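Local coordinates for sister chromatid cohesion protein (Chaetomium thermophilum, PDB 5T8V), which probably acts as a cohesin loader of the Scc2/Nipped-B family that binds chromatin, this chain being its C-terminal HEAT-repeat fragment, at residues Met311-Gly319 / Leu371-Ala379; Ile347-His357 / Asp559-Arg570. All coordinates share one frame; numbering follows the deposited sequence.

Overall arrangement
From the N terminus, helix 305-315 and the turn after it give the first half of contact 1. Residues 320-345 are not modelled; the chain resumes just before the short helix 350-355 of contact 2, which leads at His357 into helix 357-391. That helix brings 371-379 back onto 311-319, closing the short loop of contact 1. A much longer, mostly helical excursion follows before helix 556-574 returns to 347-357 and closes contact 2. The segments therefore alternate along the chain and the two loops cross. Their centres lie about 26 Å apart and their nearest atoms about 8 Å, without touching; helix 527-550 packs against both.

Contact 1: residues Met311-Gly319 / Leu371-Ala379; sequences MRLVQTSAG and LLETARNNA
Leu371 meets the turn that follows helix 305-315: its CD2 methyl lies 4.2 Å from Ala318 CA, and its carbonyl oxygen faces Ser317 CB. Two donors grip that oxygen within its own helix, Ala375 N and Thr374 OG1, both reaching it from one face of the carbonyl plane. One turn on, Thr374 OG1 lies 3.4 Å from Ser317 CB; with chi1 at 59° the hydroxyl sits between the backbone N and carbonyl carbon, where the 2.7 Å bond from OG1 to Leu371 O holds it. Ser317 settles against Ala375, OG 3.3 Å from its CB. Ser317 OG donates to Val314 O at 2.9 Å, approaching from above the carbonyl plane, although Ser317 is poorly ordered. Asn378 follows, its ND2 3.2 Å from Ser317 OG, and its side chain also touches Phe265 of helix 247-267. Ala379 ends the interface: its CB lies 4.2 Å from Val314 CG1, while Leu426 and Leu430 of helix 423-440 also touch this alanine. The axes of 311-315 and 371-379 run 155° apart and approach to 8.8 Å, with Ser317 and Val314 supplying most of the first segment's buried surface. This near-antiparallel packing of helices 305-315 and 357-391 is in keeping with the HEAT-repeat solenoid to which this fragment belongs.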
loop_
_atom_site.group_PDB
_atom_site.type_symbol
_atom_site.label_atom_id
_atom_site.label_comp_id
_atom_site.label_asym_id
_atom_site.label_seq_id
_atom_site.Cartn_x
_atom_site.Cartn_y
_atom_site.Cartn_z
ATOM N N MET A 311 -9.908 -33.702 -5.068
ATOM C CA MET A 311 -9.957 -33.378 -6.488
ATOM C C MET A 311 -10.413 -34.579 -7.307
ATOM O O MET A 311 -11.256 -34.444 -8.202
ATOM C CB MET A 311 -8.591 -32.881 -6.953
ATOM C CG MET A 311 -8.111 -31.662 -6.177
ATOM S SD MET A 311 -6.448 -31.156 -6.621
ATOM C CE MET A 311 -6.775 -30.465 -8.218
ATOM N N ARG A 312 -9.891 -35.767 -6.995
ATOM C CA ARG A 312 -10.324 -36.973 -7.697
ATOM C C ARG A 312 -11.834 -37.153 -7.605
ATOM O O ARG A 312 -12.497 -37.452 -8.604
ATOM C CB ARG A 312 -9.607 -38.198 -7.131
ATOM C CG ARG A 312 -8.194 -38.382 -7.649
ATOM C CD ARG A 312 -7.703 -39.799 -7.408
ATOM N NE ARG A 312 -8.511 -40.785 -8.118
ATOM C CZ ARG A 312 -8.313 -42.097 -8.054
ATOM N NH1 ARG A 312 -7.332 -42.590 -7.310
ATOM N NH2 ARG A 312 -9.100 -42.919 -8.735
ATOM N N LEU A 313 -12.395 -36.981 -6.406
ATOM C CA LEU A 313 -13.842 -37.071 -6.245
ATOM C C LEU A 313 -14.550 -36.044 -7.114
ATOM O O LEU A 313 -15.621 -36.320 -7.668
ATOM C CB LEU A 313 -14.226 -36.875 -4.777
ATOM C CG LEU A 313 -13.697 -37.893 -3.764
ATOM C CD1 LEU A 313 -14.290 -37.614 -2.391
ATOM C CD2 LEU A 313 -14.000 -39.314 -4.198
ATOM N N VAL A 314 -13.969 -34.851 -7.247
ATOM C CA VAL A 314 -14.581 -33.850 -8.115
ATOM C C VAL A 314 -14.538 -34.292 -9.573
ATOM O O VAL A 314 -15.429 -33.939 -10.354
ATOM C CB VAL A 314 -13.902 -32.483 -7.921
ATOM C CG1 VAL A 314 -14.454 -31.460 -8.918
ATOM C CG2 VAL A 314 -14.100 -31.996 -6.497
ATOM N N GLN A 315 -13.521 -35.061 -9.973
ATOM C CA GLN A 315 -13.399 -35.461 -11.374
ATOM C C GLN A 315 -14.098 -36.777 -11.690
ATOM O O GLN A 315 -14.234 -37.116 -12.871
ATOM C CB GLN A 315 -11.929 -35.577 -11.798
ATOM C CG GLN A 315 -10.965 -34.764 -10.970
ATOM C CD GLN A 315 -9.655 -34.488 -11.673
ATOM O OE1 GLN A 315 -9.107 -33.390 -11.574
ATOM N NE2 GLN A 315 -9.129 -35.490 -12.366
ATOM N N THR A 316 -14.541 -37.530 -10.680
ATOM C CA THR A 316 -15.329 -38.729 -10.950
ATOM C C THR A 316 -16.694 -38.409 -11.544
ATOM O O THR A 316 -17.400 -39.334 -11.957
ATOM C CB THR A 316 -15.525 -39.553 -9.671
ATOM O OG1 THR A 316 -16.091 -38.732 -8.640
ATOM C CG2 THR A 316 -14.206 -40.144 -9.199
ATOM N N SER A 317 -17.075 -37.129 -11.598
ATOM C CA SER A 317 -18.395 -36.750 -12.093
ATOM C C SER A 317 -18.703 -37.408 -13.432
ATOM O O SER A 317 -19.815 -37.904 -13.649
ATOM C CB SER A 317 -18.479 -35.231 -12.214
ATOM O OG SER A 317 -18.156 -34.618 -10.978
ATOM N N ALA A 318 -17.733 -37.419 -14.343
ATOM C CA ALA A 318 -17.902 -38.082 -15.628
ATOM C C ALA A 318 -17.791 -39.597 -15.531
ATOM O O ALA A 318 -17.923 -40.277 -16.555
ATOM C CB ALA A 318 -16.871 -37.553 -16.627
ATOM N N GLY A 319 -17.556 -40.140 -14.340
ATOM C CA GLY A 319 -17.428 -41.574 -14.163
ATOM C C GLY A 319 -18.730 -42.317 -14.393
ATOM O O GLY A 319 -19.781 -41.705 -14.585
ATOM N N LEU A 371 -23.099 -33.673 -16.506
ATOM C CA LEU A 371 -21.801 -34.078 -15.976
ATOM C C LEU A 371 -21.112 -32.912 -15.277
ATOM O O LEU A 371 -20.608 -33.049 -14.154
ATOM C CB LEU A 371 -20.932 -34.624 -17.110
ATOM C CG LEU A 371 -21.547 -35.786 -17.896
ATOM C CD1 LEU A 371 -20.696 -36.134 -19.106
ATOM C CD2 LEU A 371 -21.725 -37.002 -17.007
ATOM N N LEU A 372 -21.089 -31.749 -15.926
ATOM C CA LEU A 372 -20.478 -30.577 -15.317
ATOM C C LEU A 372 -21.332 -30.006 -14.195
ATOM O O LEU A 372 -20.794 -29.350 -13.295
ATOM C CB LEU A 372 -20.218 -29.522 -16.391
ATOM C CG LEU A 372 -19.202 -29.978 -17.443
ATOM C CD1 LEU A 372 -19.214 -29.044 -18.616
ATOM C CD2 LEU A 372 -17.792 -30.078 -16.857
ATOM N N GLU A 373 -22.644 -30.252 -14.218
ATOM C CA GLU A 373 -23.488 -29.872 -13.090
ATOM C C GLU A 373 -23.148 -30.691 -11.853
ATOM O O GLU A 373 -23.075 -30.147 -10.743
ATOM C CB GLU A 373 -24.962 -30.042 -13.452
ATOM C CG GLU A 373 -25.752 -28.753 -13.388
ATOM C CD GLU A 373 -27.222 -28.955 -13.681
ATOM O OE1 GLU A 373 -27.879 -29.724 -12.946
ATOM O OE2 GLU A 373 -27.721 -28.348 -14.651
ATOM N N THR A 374 -22.938 -32.001 -12.014
ATOM C CA THR A 374 -22.533 -32.813 -10.870
ATOM C C THR A 374 -21.128 -32.444 -10.411
ATOM O O THR A 374 -20.861 -32.381 -9.205
ATOM C CB THR A 374 -22.614 -34.302 -11.211
ATOM O OG1 THR A 374 -21.770 -34.588 -12.330
ATOM C CG2 THR A 374 -24.042 -34.703 -11.546
ATOM N N ALA A 375 -20.216 -32.186 -11.354
ATOM C CA ALA A 375 -18.878 -31.739 -10.973
ATOM C C ALA A 375 -18.946 -30.473 -10.127
ATOM O O ALA A 375 -18.332 -30.389 -9.054
ATOM C CB ALA A 375 -18.026 -31.513 -12.220
ATOM N N ARG A 376 -19.706 -29.478 -10.590
ATOM C CA ARG A 376 -19.862 -28.257 -9.810
ATOM C C ARG A 376 -20.538 -28.527 -8.470
ATOM O O ARG A 376 -20.220 -27.866 -7.475
ATOM C CB ARG A 376 -20.657 -27.229 -10.612
ATOM C CG ARG A 376 -20.826 -25.895 -9.902
ATOM C CD ARG A 376 -21.455 -24.851 -10.803
ATOM N NE ARG A 376 -22.613 -25.373 -11.524
ATOM C CZ ARG A 376 -23.782 -25.659 -10.959
ATOM N NH1 ARG A 376 -24.777 -26.129 -11.701
ATOM N NH2 ARG A 376 -23.960 -25.485 -9.653
ATOM N N ASN A 377 -21.464 -29.488 -8.417
ATOM C CA ASN A 377 -22.123 -29.807 -7.153
ATOM C C ASN A 377 -21.129 -30.361 -6.138
ATOM O O ASN A 377 -21.138 -29.969 -4.965
ATOM C CB ASN A 377 -23.259 -30.805 -7.386
ATOM C CG ASN A 377 -24.483 -30.163 -8.000
ATOM O OD1 ASN A 377 -24.639 -28.943 -7.975
ATOM N ND2 ASN A 377 -25.367 -30.986 -8.548
ATOM N N ASN A 378 -20.267 -31.284 -6.569
ATOM C CA ASN A 378 -19.269 -31.841 -5.663
ATOM C C ASN A 378 -18.283 -30.766 -5.216
ATOM O O ASN A 378 -18.033 -30.582 -4.012
ATOM C CB ASN A 378 -18.538 -32.997 -6.349
ATOM C CG ASN A 378 -19.485 -34.086 -6.822
ATOM O OD1 ASN A 378 -20.523 -34.335 -6.210
ATOM N ND2 ASN A 378 -19.129 -34.741 -7.918
ATOM N N ALA A 379 -17.715 -30.037 -6.183
ATOM C CA ALA A 379 -16.804 -28.950 -5.847
ATOM C C ALA A 379 -17.437 -28.004 -4.837
ATOM O O ALA A 379 -16.778 -27.556 -3.889
ATOM C CB ALA A 379 -16.403 -28.198 -7.114
#

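Contact 2: residues Ile347-His357 / Asp559-Arg570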
loop_
_atom_site.group_PDB
_atom_site.type_symbol
_atom_site.label_atom_id
_atom_site.label_comp_id
_atom_site.label_asym_id
_atom_site.label_seq_id
_atom_site.Cartn_x
_atom_site.Cartn_y
_atom_site.Cartn_z
ATOM N N ILE A 347 -29.185 -37.753 -34.261
ATOM C CA ILE A 347 -28.111 -37.965 -35.223
ATOM C C ILE A 347 -27.407 -39.272 -34.892
ATOM O O ILE A 347 -27.255 -39.629 -33.717
ATOM C CB ILE A 347 -27.107 -36.794 -35.222
ATOM C CG1 ILE A 347 -27.781 -35.506 -35.701
ATOM C CG2 ILE A 347 -25.902 -37.107 -36.106
ATOM C CD1 ILE A 347 -28.514 -34.753 -34.617
ATOM N N GLN A 348 -26.978 -39.988 -35.936
ATOM C CA GLN A 348 -26.161 -41.183 -35.757
ATOM C C GLN A 348 -25.008 -41.242 -36.751
ATOM O O GLN A 348 -24.343 -42.281 -36.842
ATOM C CB GLN A 348 -27.013 -42.455 -35.882
ATOM C CG GLN A 348 -28.030 -42.644 -34.762
ATOM C CD GLN A 348 -29.294 -41.829 -34.964
ATOM O OE1 GLN A 348 -29.475 -41.185 -35.999
ATOM N NE2 GLN A 348 -30.176 -41.852 -33.971
ATOM N N SER A 349 -24.747 -40.167 -37.492
ATOM C CA SER A 349 -23.684 -40.137 -38.486
ATOM C C SER A 349 -22.963 -38.801 -38.402
ATOM O O SER A 349 -23.587 -37.766 -38.155
ATOM C CB SER A 349 -24.239 -40.350 -39.901
ATOM O OG SER A 349 -25.226 -39.381 -40.211
ATOM N N GLU A 350 -21.644 -38.828 -38.611
ATOM C CA GLU A 350 -20.865 -37.597 -38.528
ATOM C C GLU A 350 -21.285 -36.595 -39.593
ATOM O O GLU A 350 -21.130 -35.384 -39.399
ATOM C CB GLU A 350 -19.373 -37.907 -38.654
ATOM C CG GLU A 350 -18.498 -36.662 -38.736
ATOM C CD GLU A 350 -17.034 -36.950 -38.465
ATOM O OE1 GLU A 350 -16.728 -38.015 -37.888
ATOM O OE2 GLU A 350 -16.186 -36.109 -38.831
ATOM N N ALA A 351 -21.815 -37.073 -40.720
ATOM C CA ALA A 351 -22.242 -36.166 -41.779
ATOM C C ALA A 351 -23.561 -35.490 -41.435
ATOM O O ALA A 351 -23.725 -34.288 -41.669
ATOM C CB ALA A 351 -22.360 -36.921 -43.103
ATOM N N GLN A 352 -24.512 -36.243 -40.876
ATOM C CA GLN A 352 -25.795 -35.660 -40.504
ATOM C C GLN A 352 -25.641 -34.570 -39.455
ATOM O O GLN A 352 -26.508 -33.696 -39.353
ATOM C CB GLN A 352 -26.736 -36.753 -39.991
ATOM C CG GLN A 352 -28.157 -36.275 -39.709
ATOM C CD GLN A 352 -29.004 -37.328 -39.019
ATOM O OE1 GLN A 352 -28.697 -38.520 -39.065
ATOM N NE2 GLN A 352 -30.076 -36.890 -38.368
ATOM N N GLY A 353 -24.556 -34.597 -38.676
ATOM C CA GLY A 353 -24.345 -33.574 -37.669
ATOM C C GLY A 353 -23.797 -32.280 -38.227
ATOM O O GLY A 353 -23.995 -31.216 -37.633
ATOM N N ALA A 354 -23.101 -32.343 -39.364
ATOM C CA ALA A 354 -22.568 -31.128 -39.967
ATOM C C ALA A 354 -23.664 -30.305 -40.631
ATOM O O ALA A 354 -23.572 -29.073 -40.672
ATOM C CB ALA A 354 -21.480 -31.479 -40.981
ATOM N N SER A 355 -24.704 -30.958 -41.152
ATOM C CA SER A 355 -25.805 -30.250 -41.795
ATOM C C SER A 355 -26.864 -29.809 -40.793
ATOM O O SER A 355 -27.382 -28.691 -40.893
ATOM C CB SER A 355 -26.442 -31.133 -42.871
ATOM O OG SER A 355 -26.878 -32.366 -42.329
ATOM N N GLN A 356 -27.200 -30.663 -39.834
ATOM C CA GLN A 356 -28.127 -30.316 -38.757
ATOM C C GLN A 356 -27.361 -29.926 -37.498
ATOM O O GLN A 356 -27.633 -30.400 -36.395
ATOM C CB GLN A 356 -29.071 -31.478 -38.485
ATOM C CG GLN A 356 -29.573 -32.168 -39.746
ATOM C CD GLN A 356 -30.699 -33.145 -39.473
ATOM O OE1 GLN A 356 -30.600 -34.328 -39.791
ATOM N NE2 GLN A 356 -31.783 -32.650 -38.884
ATOM N N HIS A 357 -26.379 -29.041 -37.678
ATOM C CA HIS A 357 -25.462 -28.694 -36.595
ATOM C C HIS A 357 -26.201 -28.264 -35.334
ATOM O O HIS A 357 -25.760 -28.561 -34.218
ATOM C CB HIS A 357 -24.502 -27.595 -37.058
ATOM C CG HIS A 357 -25.155 -26.520 -37.871
ATOM N ND1 HIS A 357 -25.856 -25.479 -37.304
ATOM C CD2 HIS A 357 -25.219 -26.332 -39.210
ATOM C CE1 HIS A 357 -26.320 -24.693 -38.259
ATOM N NE2 HIS A 357 -25.948 -25.188 -39.425
ATOM N N ASP A 559 -20.523 -23.266 -38.463
ATOM C CA ASP A 559 -21.568 -24.041 -37.803
ATOM C C ASP A 559 -21.461 -25.521 -38.145
ATOM O O ASP A 559 -21.722 -26.381 -37.297
ATOM C CB ASP A 559 -22.942 -23.503 -38.196
ATOM C CG ASP A 559 -23.106 -22.038 -37.864
ATOM O OD1 ASP A 559 -22.505 -21.583 -36.867
ATOM O OD2 ASP A 559 -23.835 -21.340 -38.601
ATOM N N GLN A 560 -21.086 -25.839 -39.385
ATOM C CA GLN A 560 -20.953 -27.240 -39.771
ATOM C C GLN A 560 -19.812 -27.907 -39.011
ATOM O O GLN A 560 -19.979 -28.996 -38.444
ATOM C CB GLN A 560 -20.743 -27.348 -41.281
ATOM C CG GLN A 560 -21.889 -26.762 -42.093
ATOM C CD GLN A 560 -21.848 -27.175 -43.547
ATOM O OE1 GLN A 560 -20.777 -27.386 -44.116
ATOM N NE2 GLN A 560 -23.021 -27.300 -44.156
ATOM N N GLU A 561 -18.642 -27.264 -38.983
ATOM C CA GLU A 561 -17.536 -27.783 -38.185
ATOM C C GLU A 561 -17.953 -27.972 -36.732
ATOM O O GLU A 561 -17.628 -28.993 -36.112
ATOM C CB GLU A 561 -16.335 -26.842 -38.280
ATOM C CG GLU A 561 -15.143 -27.253 -37.431
ATOM C CD GLU A 561 -14.573 -28.599 -37.835
ATOM O OE1 GLU A 561 -14.911 -29.084 -38.935
ATOM O OE2 GLU A 561 -13.787 -29.174 -37.051
ATOM N N LEU A 562 -18.677 -27.000 -36.171
ATOM C CA LEU A 562 -19.141 -27.131 -34.794
ATOM C C LEU A 562 -20.093 -28.308 -34.635
ATOM O O LEU A 562 -20.117 -28.946 -33.577
ATOM C CB LEU A 562 -19.813 -25.835 -34.341
ATOM C CG LEU A 562 -18.861 -24.676 -34.038
ATOM C CD1 LEU A 562 -19.630 -23.373 -33.913
ATOM C CD2 LEU A 562 -18.072 -24.952 -32.766
ATOM N N GLY A 563 -20.883 -28.614 -35.666
ATOM C CA GLY A 563 -21.735 -29.790 -35.607
ATOM C C GLY A 563 -20.935 -31.078 -35.606
ATOM O O GLY A 563 -21.244 -32.014 -34.860
ATOM N N ARG A 564 -19.895 -31.145 -36.442
ATOM C CA ARG A 564 -19.006 -32.302 -36.419
ATOM C C ARG A 564 -18.386 -32.475 -35.039
ATOM O O ARG A 564 -18.369 -33.582 -34.486
ATOM C CB ARG A 564 -17.918 -32.151 -37.480
ATOM C CG ARG A 564 -18.449 -32.003 -38.894
ATOM C CD ARG A 564 -17.344 -31.604 -39.857
ATOM N NE ARG A 564 -17.875 -30.990 -41.071
ATOM C CZ ARG A 564 -17.146 -30.302 -41.942
ATOM N NH1 ARG A 564 -15.847 -30.128 -41.740
ATOM N NH2 ARG A 564 -17.720 -29.778 -43.016
ATOM N N LEU A 565 -17.873 -31.385 -34.462
ATOM C CA LEU A 565 -17.334 -31.451 -33.108
ATOM C C LEU A 565 -18.395 -31.920 -32.120
ATOM O O LEU A 565 -18.089 -32.648 -31.169
ATOM C CB LEU A 565 -16.787 -30.087 -32.691
ATOM C CG LEU A 565 -15.479 -29.646 -33.346
ATOM C CD1 LEU A 565 -15.233 -28.164 -33.101
ATOM C CD2 LEU A 565 -14.316 -30.471 -32.821
ATOM N N ALA A 566 -19.648 -31.512 -32.326
ATOM C CA ALA A 566 -20.717 -31.932 -31.430
ATOM C C ALA A 566 -20.904 -33.443 -31.478
ATOM O O ALA A 566 -20.911 -34.117 -30.438
ATOM C CB ALA A 566 -22.015 -31.210 -31.793
ATOM N N TYR A 567 -21.050 -33.998 -32.684
ATOM C CA TYR A 567 -21.174 -35.446 -32.817
ATOM C C TYR A 567 -19.973 -36.153 -32.199
ATOM O O TYR A 567 -20.126 -37.047 -31.355
ATOM C CB TYR A 567 -21.320 -35.824 -34.293
ATOM C CG TYR A 567 -21.261 -37.315 -34.546
ATOM C CD1 TYR A 567 -22.395 -38.106 -34.420
ATOM C CD2 TYR A 567 -20.070 -37.933 -34.909
ATOM C CE1 TYR A 567 -22.346 -39.471 -34.649
ATOM C CE2 TYR A 567 -20.009 -39.295 -35.138
ATOM C CZ TYR A 567 -21.150 -40.060 -35.006
ATOM O OH TYR A 567 -21.095 -41.418 -35.236
ATOM N N ARG A 568 -18.764 -35.758 -32.607
ATOM C CA ARG A 568 -17.553 -36.399 -32.107
ATOM C C ARG A 568 -17.522 -36.409 -30.586
ATOM O O ARG A 568 -17.363 -37.465 -29.965
ATOM C CB ARG A 568 -16.320 -35.686 -32.663
ATOM C CG ARG A 568 -16.165 -35.820 -34.165
ATOM C CD ARG A 568 -15.110 -34.874 -34.706
ATOM N NE ARG A 568 -15.086 -34.872 -36.167
ATOM C CZ ARG A 568 -14.387 -34.017 -36.907
ATOM N NH1 ARG A 568 -13.645 -33.081 -36.332
ATOM N NH2 ARG A 568 -14.434 -34.100 -38.229
ATOM N N LEU A 569 -17.670 -35.236 -29.965
ATOM C CA LEU A 569 -17.587 -35.161 -28.510
ATOM C C LEU A 569 -18.699 -35.952 -27.837
ATOM O O LEU A 569 -18.493 -36.498 -26.747
ATOM C CB LEU A 569 -17.621 -33.703 -28.052
ATOM C CG LEU A 569 -16.247 -33.053 -27.863
ATOM C CD1 LEU A 569 -15.502 -33.677 -26.692
ATOM C CD2 LEU A 569 -15.418 -33.138 -29.140
ATOM N N ARG A 570 -19.878 -36.028 -28.456
ATOM C CA ARG A 570 -20.934 -36.871 -27.906
ATOM C C ARG A 570 -20.492 -38.331 -27.879
ATOM O O ARG A 570 -20.570 -39.002 -26.839
ATOM C CB ARG A 570 -22.213 -36.697 -28.726
ATOM C CG ARG A 570 -23.473 -37.221 -28.050
ATOM C CD ARG A 570 -24.072 -38.385 -28.822
ATOM N NE ARG A 570 -24.449 -38.009 -30.181
ATOM C CZ ARG A 570 -24.827 -38.870 -31.121
ATOM N NH1 ARG A 570 -24.876 -40.171 -30.860
ATOM N NH2 ARG A 570 -25.153 -38.431 -32.328
#
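Glu350 and Arg568 make the salt bridge of this contact, OE2 taking NH2 at 2.7 Å on its syn side and a weak bond from NE. The oxygen lies almost in the guanidinium plane, while the carboxylate is turned 70° from it; an extended glutamate chain, CG anti to the backbone N (chi1 173°), carries it across. Arg568 also packs its charge on Trp506 in a cation-pi contact, and the network continues through a long ion pair to Glu561 and a weak bond between Glu561 and Arg564. A second arginine, Arg570, bends back so that NH2 donates to Ile347 O at 2.8 Å, from above the carbonyl plane.

Tyr567 presents one face to the backbone entering helix 350-355, with Glu350 CA 3.7 Å from its CD2, while Ile347 CG2 meets CD1 obliquely. At the other end Asp559 CB sits over the face of the His357 imidazole, 3.5 Å from the ring centroid in a CH-pi contact, and His357 ND1 is bonded to Tyr548 OH.

Between them the backbones come close. Gly563 CA makes a CA-H...O contact with Gly353 O at 3.4 Å, and Ala354 CB lies 3.6 Å from Arg564 NE, at the edge of the guanidinium. Gly563, with no side chain to meet Gly353 O and His357 CB, lets the axes approach to 7.1 Å, directions 138° apart, docking helix 350-355 onto helix 556-574 of the HEAT-repeat fold.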